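PDB 3FOK: Cgl0159-like domain-containing protein from Corynebacterium glutamicum, which is of unknown function but belongs to a family with a TIM-barrel fold, and so is possibly an enzyme. Local coordinates for residues E9-E12 with A13-R16; A19-P22 with T23-A26; I46-A49 with D50-A53; V202-S205 with V206-A210; E227-E230 with R231-S235. All coordinates share one frame; numbering follows the deposited sequence.

Contact 1 (E9-E12 with A13-R16)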
loop_
_atom_site.group_PDB
_atom_site.type_symbol
_atom_site.label_atom_id
_atom_site.label_comp_id
_atom_site.label_asym_id
_atom_site.label_seq_id
_atom_site.Cartn_x
_atom_site.Cartn_y
_atom_site.Cartn_z
ATOM N N GLU A 9 -37.311 -16.530 24.090
ATOM C CA GLU A 9 -36.524 -17.697 24.468
ATOM C C GLU A 9 -35.472 -17.989 23.404
ATOM O O GLU A 9 -34.367 -18.434 23.717
ATOM C CB GLU A 9 -37.427 -18.916 24.667
ATOM C CG GLU A 9 -38.190 -18.889 25.982
ATOM C CD GLU A 9 -39.686 -18.724 25.800
ATOM O OE1 GLU A 9 -40.099 -17.834 25.028
ATOM O OE2 GLU A 9 -40.446 -19.482 26.439
ATOM N N SER A 10 -35.814 -17.735 22.146
ATOM C CA SER A 10 -34.870 -17.959 21.060
ATOM C C SER A 10 -33.766 -16.909 21.106
ATOM O O SER A 10 -32.616 -17.197 20.778
ATOM C CB SER A 10 -35.585 -17.920 19.712
ATOM O OG SER A 10 -36.295 -19.125 19.498
ATOM N N PHE A 11 -34.114 -15.694 21.527
ATOM C CA PHE A 11 -33.126 -14.631 21.636
ATOM C C PHE A 11 -32.159 -14.920 22.772
ATOM O O PHE A 11 -30.976 -14.592 22.686
ATOM C CB PHE A 11 -33.797 -13.275 21.851
ATOM C CG PHE A 11 -34.253 -12.623 20.577
ATOM C CD1 PHE A 11 -33.433 -12.629 19.455
ATOM C CD2 PHE A 11 -35.488 -11.992 20.499
ATOM C CE1 PHE A 11 -33.832 -12.018 18.272
ATOM C CE2 PHE A 11 -35.900 -11.374 19.315
ATOM C CZ PHE A 11 -35.066 -11.389 18.198
ATOM N N GLU A 12 -32.657 -15.532 23.839
ATOM C CA GLU A 12 -31.788 -15.861 24.957
ATOM C C GLU A 12 -30.770 -16.887 24.472
ATOM O O GLU A 12 -29.600 -16.835 24.840
ATOM C CB GLU A 12 -32.588 -16.439 26.130
ATOM C CG GLU A 12 -31.720 -16.756 27.332
ATOM C CD GLU A 12 -31.005 -15.524 27.863
ATOM O OE1 GLU A 12 -29.957 -15.676 28.528
ATOM O OE2 GLU A 12 -31.500 -14.399 27.625
ATOM N N ALA A 13 -31.223 -17.812 23.634
ATOM C CA ALA A 13 -30.356 -18.848 23.089
ATOM C C ALA A 13 -29.324 -18.248 22.134
ATOM O O ALA A 13 -28.160 -18.648 22.149
ATOM C CB ALA A 13 -31.192 -19.899 22.366
ATOM N N LEU A 14 -29.753 -17.294 21.305
ATOM C CA LEU A 14 -28.861 -16.631 20.350
ATOM C C LEU A 14 -27.749 -15.894 21.080
ATOM O O LEU A 14 -26.573 -16.109 20.805
ATOM C CB LEU A 14 -29.651 -15.644 19.478
ATOM C CG LEU A 14 -28.909 -14.608 18.616
ATOM C CD1 LEU A 14 -27.985 -15.282 17.613
ATOM C CD2 LEU A 14 -29.931 -13.750 17.886
ATOM N N ARG A 15 -28.126 -15.018 22.006
ATOM C CA ARG A 15 -27.144 -14.268 22.784
ATOM C C ARG A 15 -26.243 -15.255 23.498
ATOM O O ARG A 15 -25.016 -15.147 23.470
ATOM C CB ARG A 15 -27.821 -13.401 23.850
ATOM C CG ARG A 15 -28.497 -12.141 23.359
ATOM C CD ARG A 15 -28.819 -11.245 24.551
ATOM N NE ARG A 15 -29.777 -11.855 25.468
ATOM C CZ ARG A 15 -31.093 -11.689 25.391
ATOM N NH1 ARG A 15 -31.613 -10.928 24.439
ATOM N NH2 ARG A 15 -31.891 -12.284 26.266
ATOM N N ARG A 16 -26.882 -16.216 24.150
ATOM C CA ARG A 16 -26.184 -17.235 24.906
ATOM C C ARG A 16 -25.294 -18.086 24.012
ATOM O O ARG A 16 -24.298 -18.638 24.464
ATOM C CB ARG A 16 -27.203 -18.107 25.633
ATOM C CG ARG A 16 -26.613 -19.033 26.659
ATOM C CD ARG A 16 -27.702 -19.639 27.529
ATOM N NE ARG A 16 -28.369 -18.638 28.361
ATOM C CZ ARG A 16 -29.055 -18.934 29.460
ATOM N NH1 ARG A 16 -29.162 -20.200 29.855
ATOM N NH2 ARG A 16 -29.627 -17.971 30.173
HETATM O O HOH W 1 -28.813 -13.153 28.253
#
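Glu12 meets Arg15 and Arg16, three and four residues further on, in a salt-bridge network along one side of the amino-terminal helix 8-20. Followed outward, the Glu12 chain shows how one carboxylate serves two arginines. Glu12 CB lies beside Ala13 N at 3.2 Å. CG stands anti to the backbone N (chi1 -178°) and thus runs toward the later turn, 3.7 Å from Arg16 NH2. The chain then bends at chi2 (60°), and CD lies between the two guanidinium groups. OE1 accepts from Arg16 NH2 at 2.8 Å, on its anti side and somewhat out of the carboxylate plane, with a weak second approach from Arg16 NE. OE2 takes Arg15 NH2 at 2.5 Å, close to the direction in which its C-O bond points. The carboxylate stands perpendicular to the Arg16 guanidinium and is also steeply turned from that of Arg15, so neither pair makes a flat, two-pronged bridge. Water 1 adds a third link, donating to Glu12 OE1 and accepting from Arg15 NE at 3.2 Å.

Arg15 folds back over the preceding turn, bent at chi3 (-64°), with Phe11 O 3.9 Å above the centre of its guanidinium plane. That carbonyl is already used by Arg15 N at 3.0 Å in an almost straight helical bond. Arg15 NH1 reaches Tyr70 OH, and the same Tyr70 ring meets Phe11 edge-to-face. Phe11 and Leu14 run alongside each other in the same direction, and Leu14 CD2 touches CD1 at the edge of the Phe11 ring, in its plane, at 4.0 Å.

Contact 2 (A19-P22 with T23-A26); sequences AAEP and TMVA
Glu21 and Pro22 meet Met24 and Val25 in a local backbone turn, at the junction where helix 8-20 gives way to helix 23-30. The evidence for a break is the backbone of Glu21, which leaves helical geometry with psi at 60°. Past it the chain turns tightly through two successive bonds, each spanning three residues: Met24 N donates to Glu21 O at 3.0 Å and Val25 N to Pro22 O at 3.1 Å. In both, the donor stands well above the carbonyl plane, 50° out of it for the first and still further for the second.

Pro22 O has a second partner. Water 2 donates to it at 2.7 Å and accepts from Ala26 N at 3.1 Å, so the four-residue link that a regular helix would make directly runs here through a water molecule. Side chains add a smaller share. The selenomethionine Met24 has CG anti to its carbonyl carbon (chi1 -67°), which lays CG against Glu21 CB at 3.8 Å, while Met24 CB lies 3.3 Å from Glu21 O. Val25 turns CG2 onto Pro22 O at 3.5 Å.

The junction lies at the surface, between two neighbours. Val25 and Ala26 rest on Arg140 of helix 134-140, while Pro22 and Val25 pack on Ser217 of the second subunit, just ahead of its strand 219-224.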
loop_
_atom_site.group_PDB
_atom_site.type_symbol
_atom_site.label_atom_id
_atom_site.label_comp_id
_atom_site.label_asym_id
_atom_site.label_seq_id
_atom_site.Cartn_x
_atom_site.Cartn_y
_atom_site.Cartn_z
ATOM N N ALA A 19 -22.022 -16.090 22.976
ATOM C CA ALA A 19 -21.157 -16.006 24.140
ATOM C C ALA A 19 -20.349 -17.266 24.425
ATOM O O ALA A 19 -19.121 -17.227 24.435
ATOM C CB ALA A 19 -21.986 -15.640 25.366
ATOM N N ALA A 20 -21.040 -18.382 24.644
ATOM C CA ALA A 20 -20.377 -19.637 24.993
ATOM C C ALA A 20 -20.155 -20.700 23.912
ATOM O O ALA A 20 -19.238 -21.514 24.039
ATOM C CB ALA A 20 -21.096 -20.265 26.176
ATOM N N GLU A 21 -20.986 -20.726 22.871
ATOM C CA GLU A 21 -20.816 -21.708 21.793
ATOM C C GLU A 21 -20.705 -20.987 20.451
ATOM O O GLU A 21 -21.504 -21.218 19.548
ATOM C CB GLU A 21 -21.997 -22.688 21.745
ATOM C CG GLU A 21 -22.068 -23.688 22.898
ATOM C CD GLU A 21 -23.173 -24.728 22.702
ATOM O OE1 GLU A 21 -24.358 -24.334 22.590
ATOM O OE2 GLU A 21 -22.855 -25.939 22.658
ATOM N N PRO A 22 -19.700 -20.111 20.302
ATOM C CA PRO A 22 -19.519 -19.368 19.051
ATOM C C PRO A 22 -19.341 -20.238 17.812
ATOM O O PRO A 22 -19.714 -19.840 16.710
ATOM C CB PRO A 22 -18.291 -18.505 19.341
ATOM C CG PRO A 22 -17.494 -19.371 20.259
ATOM C CD PRO A 22 -18.556 -19.887 21.206
ATOM N N THR A 23 -18.768 -21.422 17.989
ATOM C CA THR A 23 -18.551 -22.328 16.870
ATOM C C THR A 23 -19.859 -22.774 16.234
ATOM O O THR A 23 -19.892 -23.138 15.059
ATOM C CB THR A 23 -17.778 -23.581 17.310
ATOM O OG1 THR A 23 -18.417 -24.161 18.453
ATOM C CG2 THR A 23 -16.342 -23.228 17.652
HETATM N N MSE A 24 -20.936 -22.736 17.008
HETATM C CA MSE A 24 -22.234 -23.148 16.500
HETATM C C MSE A 24 -22.800 -22.204 15.449
HETATM O O MSE A 24 -23.620 -22.615 14.626
HETATM C CB MSE A 24 -23.229 -23.319 17.651
HETATM C CG MSE A 24 -22.895 -24.485 18.573
HETATM SE SE MSE A 24 -22.392 -26.098 17.606
HETATM C CE MSE A 24 -20.531 -26.208 18.140
ATOM N N VAL A 25 -22.375 -20.944 15.465
ATOM C CA VAL A 25 -22.867 -20.007 14.464
ATOM C C VAL A 25 -22.480 -20.535 13.084
ATOM O O VAL A 25 -23.330 -20.716 12.218
ATOM C CB VAL A 25 -22.267 -18.597 14.654
ATOM C CG1 VAL A 25 -22.799 -17.657 13.583
ATOM C CG2 VAL A 25 -22.609 -18.073 16.036
ATOM N N ALA A 26 -21.193 -20.800 12.897
ATOM C CA ALA A 26 -20.697 -21.309 11.624
ATOM C C ALA A 26 -21.270 -22.688 11.310
ATOM O O ALA A 26 -21.595 -22.984 10.159
ATOM C CB ALA A 26 -19.174 -21.372 11.644
HETATM O O HOH W 2 -18.566 -19.824 14.311
#

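Contact 3 (I46-A49 with D50-A53)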
loop_
_atom_site.group_PDB
_atom_site.type_symbol
_atom_site.label_atom_id
_atom_site.label_comp_id
_atom_site.label_asym_id
_atom_site.label_seq_id
_atom_site.Cartn_x
_atom_site.Cartn_y
_atom_site.Cartn_z
ATOM N N ILE A 46 -35.517 -10.255 -2.738
ATOM C CA ILE A 46 -34.652 -10.232 -1.569
ATOM C C ILE A 46 -34.880 -9.015 -0.677
ATOM O O ILE A 46 -35.004 -7.890 -1.166
ATOM C CB ILE A 46 -33.179 -10.277 -2.025
ATOM C CG1 ILE A 46 -32.891 -11.651 -2.633
ATOM C CG2 ILE A 46 -32.244 -9.972 -0.859
ATOM C CD1 ILE A 46 -31.541 -11.766 -3.288
ATOM N N VAL A 47 -34.938 -9.248 0.632
ATOM C CA VAL A 47 -35.140 -8.161 1.579
ATOM C C VAL A 47 -33.783 -7.718 2.125
ATOM O O VAL A 47 -32.994 -8.534 2.598
ATOM C CB VAL A 47 -36.050 -8.593 2.744
ATOM C CG1 VAL A 47 -36.561 -7.362 3.468
ATOM C CG2 VAL A 47 -37.213 -9.426 2.221
ATOM N N ALA A 48 -33.524 -6.416 2.058
ATOM C CA ALA A 48 -32.252 -5.847 2.495
ATOM C C ALA A 48 -32.242 -5.215 3.883
ATOM O O ALA A 48 -33.192 -4.538 4.285
ATOM C CB ALA A 48 -31.788 -4.824 1.470
ATOM N N ALA A 49 -31.139 -5.418 4.599
ATOM C CA ALA A 49 -30.975 -4.871 5.940
ATOM C C ALA A 49 -29.505 -4.639 6.279
ATOM O O ALA A 49 -29.067 -4.921 7.392
ATOM C CB ALA A 49 -31.609 -5.806 6.966
ATOM N N ASP A 50 -28.741 -4.114 5.330
ATOM C CA ASP A 50 -27.322 -3.857 5.571
ATOM C C ASP A 50 -27.038 -2.380 5.844
ATOM O O ASP A 50 -25.878 -1.955 5.845
ATOM C CB ASP A 50 -26.467 -4.330 4.381
ATOM C CG ASP A 50 -26.779 -3.585 3.098
ATOM O OD1 ASP A 50 -25.904 -3.550 2.210
ATOM O OD2 ASP A 50 -27.897 -3.046 2.968
ATOM N N HIS A 51 -28.092 -1.607 6.091
ATOM C CA HIS A 51 -27.953 -0.175 6.344
ATOM C C HIS A 51 -27.281 0.209 7.669
ATOM O O HIS A 51 -26.424 1.094 7.701
ATOM C CB HIS A 51 -29.322 0.507 6.283
ATOM C CG HIS A 51 -30.187 0.034 5.161
ATOM N ND1 HIS A 51 -30.736 -1.229 5.126
ATOM C CD2 HIS A 51 -30.612 0.660 4.035
ATOM C CE1 HIS A 51 -31.463 -1.362 4.030
ATOM N NE2 HIS A 51 -31.404 -0.229 3.353
ATOM N N PRO A 52 -27.670 -0.438 8.781
ATOM C CA PRO A 52 -27.071 -0.110 10.080
ATOM C C PRO A 52 -25.546 -0.039 10.073
ATOM O O PRO A 52 -24.959 0.936 10.547
ATOM C CB PRO A 52 -27.590 -1.223 10.985
ATOM C CG PRO A 52 -28.930 -1.523 10.402
ATOM C CD PRO A 52 -28.636 -1.543 8.918
ATOM N N ALA A 53 -24.916 -1.077 9.531
ATOM C CA ALA A 53 -23.461 -1.163 9.462
ATOM C C ALA A 53 -22.818 0.033 8.765
ATOM O O ALA A 53 -21.627 0.283 8.920
ATOM C CB ALA A 53 -23.058 -2.450 8.757
#
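The C-terminal end of barrel strand 44-48, where the chain passes into the loop before helix 69-81, brings Ala48 and Ala49 against His51 and Pro52. Past Ala48 the chain bends, with Ala49 psi at 42°, and by Pro52 the backbone has entered a short 3-10 segment. The His51 side chain turns back alongside the strand end. Its CG lies anti to the carbonyl carbon, beside the backbone N (chi1 -42°), which carries the imidazole toward the residues just before it.

The ring presents its edge to the strand end. CE1 comes within 3.6 Å of Ala48 O, and ND1 lies 3.7 Å from Ala49 CA, both partners near the ring plane. Ala48 CB is 4.3 Å from the same CE1. Over one face of the imidazole, 4.0 Å above the plane and displaced toward the rim, sits Asp50 OD2. Pro52 CD lies 3.7 Å from Ala49 O.

While OD2 stays over the His51 ring, Asp50 OD1 turns to partners beyond the bend. With CG between the backbone N and the carbonyl carbon (chi1 63°), OD1 is hydrogen-bonded to Ser112 OG at the end of strand 108-112 and makes a long, weak ion pair with Lys146 NZ on strand 144-151; Asp50 O is bonded to Arg115 NE.

Asp50, just past strand 44-48, thus meets Ser112 and, weakly, Lys146 from strands further round the sheet. In TIM barrels the C-terminal end of the strands, which Asp50 follows here, holds the active site; this is consistent with a site nearby, though none is established for this protein.

Contact 4 (V202-S205 with V206-A210)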
loop_
_atom_site.group_PDB
_atom_site.type_symbol
_atom_site.label_atom_id
_atom_site.label_comp_id
_atom_site.label_asym_id
_atom_site.label_seq_id
_atom_site.Cartn_x
_atom_site.Cartn_y
_atom_site.Cartn_z
ATOM N N VAL A 202 -28.175 7.712 -13.997
ATOM C CA VAL A 202 -28.274 6.290 -13.715
ATOM C C VAL A 202 -27.633 5.502 -14.850
ATOM O O VAL A 202 -26.894 4.543 -14.615
ATOM C CB VAL A 202 -29.744 5.848 -13.561
ATOM C CG1 VAL A 202 -29.818 4.338 -13.367
ATOM C CG2 VAL A 202 -30.377 6.563 -12.381
ATOM N N ILE A 203 -27.919 5.914 -16.081
ATOM C CA ILE A 203 -27.368 5.244 -17.247
ATOM C C ILE A 203 -25.843 5.327 -17.251
ATOM O O ILE A 203 -25.159 4.329 -17.502
ATOM C CB ILE A 203 -27.936 5.856 -18.544
ATOM C CG1 ILE A 203 -29.399 5.432 -18.704
ATOM C CG2 ILE A 203 -27.105 5.423 -19.754
ATOM C CD1 ILE A 203 -30.108 6.054 -19.883
ATOM N N GLN A 204 -25.310 6.508 -16.954
ATOM C CA GLN A 204 -23.865 6.689 -16.931
ATOM C C GLN A 204 -23.215 5.827 -15.847
ATOM O O GLN A 204 -22.119 5.300 -16.039
ATOM C CB GLN A 204 -23.512 8.157 -16.690
ATOM C CG GLN A 204 -22.041 8.467 -16.920
ATOM C CD GLN A 204 -21.677 9.897 -16.571
ATOM O OE1 GLN A 204 -20.548 10.334 -16.808
ATOM N NE2 GLN A 204 -22.628 10.634 -16.001
ATOM N N SER A 205 -23.888 5.687 -14.709
ATOM C CA SER A 205 -23.349 4.895 -13.611
ATOM C C SER A 205 -23.303 3.417 -13.975
ATOM O O SER A 205 -22.391 2.699 -13.567
ATOM C CB SER A 205 -24.179 5.095 -12.332
ATOM O OG SER A 205 -25.461 4.511 -12.435
ATOM N N VAL A 206 -24.286 2.965 -14.742
ATOM C CA VAL A 206 -24.333 1.568 -15.151
ATOM C C VAL A 206 -23.202 1.253 -16.122
ATOM O O VAL A 206 -22.544 0.217 -16.004
ATOM C CB VAL A 206 -25.677 1.230 -15.815
ATOM C CG1 VAL A 206 -25.654 -0.184 -16.340
ATOM C CG2 VAL A 206 -26.805 1.387 -14.808
ATOM N N ALA A 207 -22.975 2.149 -17.078
ATOM C CA ALA A 207 -21.913 1.952 -18.064
ATOM C C ALA A 207 -20.555 1.847 -17.376
ATOM O O ALA A 207 -19.679 1.105 -17.816
ATOM C CB ALA A 207 -21.905 3.095 -19.065
ATOM N N ILE A 208 -20.391 2.585 -16.283
ATOM C CA ILE A 208 -19.146 2.571 -15.533
ATOM C C ILE A 208 -19.022 1.307 -14.691
ATOM O O ILE A 208 -18.016 0.603 -14.764
ATOM C CB ILE A 208 -19.034 3.817 -14.616
ATOM C CG1 ILE A 208 -18.894 5.079 -15.475
ATOM C CG2 ILE A 208 -17.840 3.671 -13.676
ATOM C CD1 ILE A 208 -18.976 6.366 -14.698
ATOM N N ALA A 209 -20.048 1.016 -13.900
ATOM C CA ALA A 209 -20.030 -0.165 -13.041
ATOM C C ALA A 209 -19.845 -1.457 -13.838
ATOM O O ALA A 209 -19.064 -2.324 -13.457
ATOM C CB ALA A 209 -21.317 -0.237 -12.222
ATOM N N ALA A 210 -20.566 -1.578 -14.946
ATOM C CA ALA A 210 -20.487 -2.765 -15.786
ATOM C C ALA A 210 -19.058 -3.061 -16.225
ATOM O O ALA A 210 -18.690 -4.221 -16.416
ATOM C CB ALA A 210 -21.381 -2.593 -17.013
#
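Val202 O is gripped by two donors one turn on: Ser205 OG at 2.6 Å and Val206 N at 3.1 Å, both reaching it from the same face of its carbonyl plane. The serine can do so because OG sits between its own backbone N and carbonyl carbon (chi1 70°), folded back along the helix, so that a buried hydroxyl finds its acceptor within the backbone. The regular alpha-helical ladder continues with Ala207 N on Ile203 O at 3.1 Å, Ile208 N on Gln204 O at 3.2 Å, and a nearly straight bond (170°) from Ala209 N to Ser205 O at 2.9 Å.

Around this ladder aliphatic carbons lie against carbonyl oxygens. Val206 CG2 is 3.2 Å from Val202 O, which already accepts two hydrogen bonds, and also makes apolar contact with Val202 CG1. Ile208 lays CG1 over Gln204 O at 3.3 Å. Ile208 CD1 lies 4.3 Å from Gln204 CG.

Helix 199-210 lies against the barrel: Ser205 and Ala209 rest on Pro183 of strand 179-189, and Val206 and Ala209 on Met221 of strand 219-224. Gln204 and Ile208 meet Gly55 of the third subunit, in its loop between strand 44-48 and helix 69-81.

Contact 5 (E227-E230 with R231-S235); sequences EEME and RVMES
The Arg231 guanidinium takes Glu228 OE1 at its edge, near its plane, in a salt bridge of 3.0 Å to NH1. The carboxylate is turned 37° from the guanidinium, and the two side chains pass at an angle, so that Glu228 OE2 falls alongside Arg231 CD at 3.6 Å. An extended Arg231 chain, with CG anti to the backbone N (chi1 -175°), carries the group out to this position. Its other terminal nitrogen, NH2, is shared between Asp200 of helix 199-210 and Glu63 of the third subunit, so this arginine forms salt bridges with three carboxylates.

The backbone bonding of this turn is loose. Arg231 N reaches Glu228 O at 3.2 Å from above its carbonyl plane, and Val232 N makes only a weak bond to the same oxygen. This short, weakly bonded helix, about 229-232, lies in the crossover of the beta-alpha-beta unit between strands 219-224 and 240-243.

Apolar contact is made by Met229 and Met233, both selenomethionines. Each is bent at chi2 and chi3, which brings their CE methyls to 3.5 Å. Met229 SE also lies 4.0 Å from Val232 CB. Leu264 packs on both selenomethionines, while Val232 and Met233 reach Leu223 of strand 219-224.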
loop_
_atom_site.group_PDB
_atom_site.type_symbol
_atom_site.label_atom_id
_atom_site.label_comp_id
_atom_site.label_asym_id
_atom_site.label_seq_id
_atom_site.Cartn_x
_atom_site.Cartn_y
_atom_site.Cartn_z
ATOM N N GLU A 227 -37.145 7.783 -13.573
ATOM C CA GLU A 227 -37.890 8.290 -14.715
ATOM C C GLU A 227 -37.352 7.639 -15.992
ATOM O O GLU A 227 -36.149 7.418 -16.108
ATOM C CB GLU A 227 -37.716 9.809 -14.808
ATOM C CG GLU A 227 -38.903 10.520 -15.411
ATOM C CD GLU A 227 -40.045 10.642 -14.422
ATOM O OE1 GLU A 227 -39.922 11.450 -13.476
ATOM O OE2 GLU A 227 -41.057 9.928 -14.584
ATOM N N GLU A 228 -38.243 7.321 -16.936
ATOM C CA GLU A 228 -37.851 6.712 -18.223
ATOM C C GLU A 228 -36.993 5.405 -18.128
ATOM O O GLU A 228 -35.972 5.314 -18.813
ATOM C CB GLU A 228 -37.068 7.764 -19.031
ATOM C CG GLU A 228 -37.911 8.694 -19.887
ATOM C CD GLU A 228 -37.064 9.622 -20.737
ATOM O OE1 GLU A 228 -36.509 10.597 -20.183
ATOM O OE2 GLU A 228 -36.942 9.368 -21.957
HETATM N N MSE A 229 -37.472 4.417 -17.347
HETATM C CA MSE A 229 -36.822 3.130 -17.000
HETATM C C MSE A 229 -36.599 2.046 -18.024
HETATM O O MSE A 229 -36.070 0.953 -17.702
HETATM C CB MSE A 229 -37.616 2.434 -15.914
HETATM C CG MSE A 229 -37.188 2.779 -14.486
HETATM SE SE MSE A 229 -35.393 2.257 -14.084
HETATM C CE MSE A 229 -35.741 0.525 -13.313
ATOM N N GLU A 230 -36.997 2.299 -19.256
ATOM C CA GLU A 230 -36.942 1.255 -20.268
ATOM C C GLU A 230 -35.806 1.662 -21.160
ATOM O O GLU A 230 -35.250 0.889 -21.940
ATOM C CB GLU A 230 -38.296 1.297 -20.884
ATOM C CG GLU A 230 -38.698 0.485 -22.090
ATOM C CD GLU A 230 -40.075 0.963 -22.452
ATOM O OE1 GLU A 230 -40.929 1.105 -21.534
ATOM O OE2 GLU A 230 -40.293 1.264 -23.633
ATOM N N ARG A 231 -35.383 2.872 -20.843
ATOM C CA ARG A 231 -34.303 3.538 -21.486
ATOM C C ARG A 231 -33.073 3.299 -20.614
ATOM O O ARG A 231 -31.957 3.231 -21.119
ATOM C CB ARG A 231 -34.649 5.000 -21.563
ATOM C CG ARG A 231 -33.659 5.807 -22.328
ATOM C CD ARG A 231 -34.115 7.243 -22.421
ATOM N NE ARG A 231 -32.975 8.141 -22.529
ATOM C CZ ARG A 231 -32.845 9.257 -21.825
ATOM N NH1 ARG A 231 -33.786 9.615 -20.966
ATOM N NH2 ARG A 231 -31.765 10.006 -21.967
ATOM N N VAL A 232 -33.284 3.180 -19.305
ATOM C CA VAL A 232 -32.193 2.914 -18.389
ATOM C C VAL A 232 -31.817 1.461 -18.623
ATOM O O VAL A 232 -30.642 1.105 -18.610
ATOM C CB VAL A 232 -32.630 3.081 -16.919
ATOM C CG1 VAL A 232 -31.528 2.584 -15.996
ATOM C CG2 VAL A 232 -32.949 4.537 -16.624
HETATM N N MSE A 233 -32.824 0.624 -18.853
HETATM C CA MSE A 233 -32.589 -0.794 -19.084
HETATM C C MSE A 233 -31.907 -1.093 -20.410
HETATM O O MSE A 233 -31.451 -2.212 -20.635
HETATM C CB MSE A 233 -33.898 -1.580 -18.986
HETATM C CG MSE A 233 -34.440 -1.708 -17.568
HETATM SE SE MSE A 233 -33.086 -2.233 -16.273
HETATM C CE MSE A 233 -33.050 -0.592 -15.251
ATOM N N GLU A 234 -31.838 -0.100 -21.290
ATOM C CA GLU A 234 -31.171 -0.289 -22.568
ATOM C C GLU A 234 -29.683 -0.033 -22.341
ATOM O O GLU A 234 -28.889 -0.022 -23.280
ATOM C CB GLU A 234 -31.729 0.679 -23.619
ATOM C CG GLU A 234 -33.222 0.505 -23.879
ATOM C CD GLU A 234 -33.769 1.467 -24.925
ATOM O OE1 GLU A 234 -33.493 2.682 -24.826
ATOM O OE2 GLU A 234 -34.487 1.003 -25.840
ATOM N N SER A 235 -29.321 0.163 -21.073
ATOM C CA SER A 235 -27.937 0.421 -20.673
ATOM C C SER A 235 -27.106 -0.847 -20.527
ATOM O O SER A 235 -25.904 -0.831 -20.771
ATOM C CB SER A 235 -27.892 1.188 -19.349
ATOM O OG SER A 235 -28.317 2.525 -19.520
#

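Along the chain the five contacts follow in series. Contacts 1 and 2 share helix 8-20, their centres 12 Å apart, and both touch the second subunit. The centre of contact 3 lies about 6 Å from the centre of the chain, at the end of strand 44-48, its nearest atoms about 13 Å from contact 1. It also touches the second subunit, where Pro52 packs on Ala207, a contact 4 residue. Contacts 4 and 5 are across the chain's centre from contacts 1 and 2; their centres are about 12 Å apart and they touch, Val202 CG1 meeting Val232 CG1 at 3.6 Å. Both pack on the third subunit. In the five-chain assembly the two sides of the subunit thus face different copies.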